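Local coordinates for envelopment polyprotein (Bovine Schmallenberg virus BH80/Germany/2011, PDB 7A56) that probably drives fusion of the viral envelope with host membranes during entry, as the class II fusion glycoprotein Gc in its postfusion form, at residues Ala28-Asp33 with Glu97-Ile102. Residues are numbered along the deposited sequence; the frame is centred on the assembly and turned at random.
Sequences AALQSD and ESLFSI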
# COMPACT_ATOMS: atom_id res chain seq x y z
N ALA A 28 1.30 -37.68 32.50
CA ALA A 28 0.31 -38.20 31.55
C ALA A 28 -1.06 -37.63 31.84
O ALA A 28 -1.80 -37.26 30.93
CB ALA A 28 0.23 -39.73 31.60
N ALA A 29 -1.41 -37.53 33.13
CA ALA A 29 -2.70 -36.96 33.51
C ALA A 29 -2.81 -35.50 33.07
O ALA A 29 -3.86 -35.07 32.58
CB ALA A 29 -2.89 -37.07 35.00
N LEU A 30 -1.77 -34.71 33.31
CA LEU A 30 -1.86 -33.30 32.98
C LEU A 30 -1.96 -33.11 31.46
O LEU A 30 -2.78 -32.32 30.97
CB LEU A 30 -0.66 -32.54 33.54
CG LEU A 30 -0.54 -32.55 35.06
CD1 LEU A 30 0.86 -32.16 35.45
CD2 LEU A 30 -1.54 -31.58 35.66
N GLN A 31 -1.18 -33.86 30.70
CA GLN A 31 -1.26 -33.68 29.25
C GLN A 31 -2.61 -34.15 28.71
O GLN A 31 -3.16 -33.55 27.77
CB GLN A 31 -0.08 -34.41 28.60
CG GLN A 31 1.27 -33.74 28.89
CD GLN A 31 2.45 -34.55 28.40
OE1 GLN A 31 2.46 -35.77 28.51
NE2 GLN A 31 3.46 -33.89 27.85
N SER A 32 -3.17 -35.20 29.32
CA SER A 32 -4.50 -35.67 28.93
C SER A 32 -5.56 -34.63 29.21
O SER A 32 -6.50 -34.46 28.42
CB SER A 32 -4.85 -36.94 29.71
OG SER A 32 -4.68 -38.07 28.94
N ASP A 33 -5.49 -34.02 30.39
CA ASP A 33 -6.41 -32.95 30.75
C ASP A 33 -6.35 -31.79 29.75
O ASP A 33 -7.39 -31.25 29.33
CB ASP A 33 -6.08 -32.46 32.16
CG ASP A 33 -6.57 -33.42 33.24
OD1 ASP A 33 -7.33 -34.37 32.95
OD2 ASP A 33 -6.17 -33.23 34.38
N GLU A 97 10.77 -29.98 40.18
CA GLU A 97 11.40 -30.47 38.98
C GLU A 97 10.54 -30.17 37.75
O GLU A 97 9.33 -29.95 37.85
CB GLU A 97 11.62 -31.96 39.08
CG GLU A 97 10.39 -32.70 39.58
CD GLU A 97 10.61 -34.20 39.57
OE1 GLU A 97 11.17 -34.70 38.56
OE2 GLU A 97 10.27 -34.88 40.57
N SER A 98 11.19 -30.18 36.59
CA SER A 98 10.49 -29.96 35.32
C SER A 98 9.61 -31.16 34.97
O SER A 98 9.98 -32.31 35.20
CB SER A 98 11.51 -29.72 34.20
OG SER A 98 12.02 -28.39 34.25
N LEU A 99 8.45 -30.89 34.40
CA LEU A 99 7.47 -31.92 34.09
C LEU A 99 7.33 -32.09 32.59
O LEU A 99 7.60 -33.18 32.06
CB LEU A 99 6.11 -31.57 34.71
CG LEU A 99 5.97 -31.51 36.24
CD1 LEU A 99 4.86 -30.56 36.61
CD2 LEU A 99 5.66 -32.89 36.81
N PHE A 100 6.92 -31.05 31.87
CA PHE A 100 6.82 -31.20 30.42
C PHE A 100 6.80 -29.82 29.80
O PHE A 100 6.84 -28.81 30.51
CB PHE A 100 5.61 -32.04 29.98
CG PHE A 100 4.27 -31.45 30.39
CD1 PHE A 100 3.74 -31.76 31.63
CD2 PHE A 100 3.55 -30.65 29.52
CE1 PHE A 100 2.54 -31.25 32.04
CE2 PHE A 100 2.32 -30.09 29.92
CZ PHE A 100 1.81 -30.41 31.19
N SER A 101 6.68 -29.78 28.47
CA SER A 101 6.71 -28.52 27.75
C SER A 101 5.44 -28.35 26.91
O SER A 101 4.84 -29.33 26.45
CB SER A 101 7.95 -28.43 26.86
OG SER A 101 7.74 -29.24 25.73
N ILE A 102 5.01 -27.09 26.80
CA ILE A 102 3.95 -26.66 25.89
C ILE A 102 4.60 -25.69 24.93
O ILE A 102 5.25 -24.73 25.36
CB ILE A 102 2.80 -25.98 26.66
CG1 ILE A 102 2.13 -26.97 27.64
CG2 ILE A 102 1.77 -25.40 25.72
CD1 ILE A 102 1.01 -26.34 28.49
O HOH W 1 4.67 -32.00 26.44
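F100 turns its CG between the backbone N and the carbonyl carbon (chi1 61°), and this carries the ring from the strand toward the helix. Q31 meets it with CG beside its own backbone N (chi1 -70°) and an extended chain beyond, which takes the methylene over the ring and the amide on toward the strand. Q31 CG sits almost on the ring normal, 3.8 Å from the centroid of the F100 ring, a CH-pi contact. The two side chains run past each other in opposite directions. Q31 NE2 therefore comes to 3.5 Å from F100 CB, near the root of the ring. The amide is tilted 52° to the ring plane, so the two groups do not stack flat.

L30 takes the CE1 side of the same ring. Its CB lies 3.8 Å from F100 CE1, and its CD1 reaches the ring edge in plane. L30 CD1 also makes a looser apolar contact with L99 CD1, at 4.5 Å. No direct hydrogen bond joins the segments. One water bridges them: it donates to S101 O at 2.7 Å and accepts a weak bond from Q31 NE2. The polar end of Q31 is thus linked only loosely, through water, to the strand backbone, while its CG covers one face of the phenyl ring.

I27, one turn earlier on the helix, touches both L99 and F100, and F345 from a loop packs on L30 and L99. L99 and F100 both pair with I91 of the antiparallel strand 86-92. This is a classic beta bulge, and it lets two successive residues point their side chains at the helix. The arrangement is the packing of helix 23-40 against a beta sheet, at the bulged start of the long strand 98-134 in this class II fusion protein.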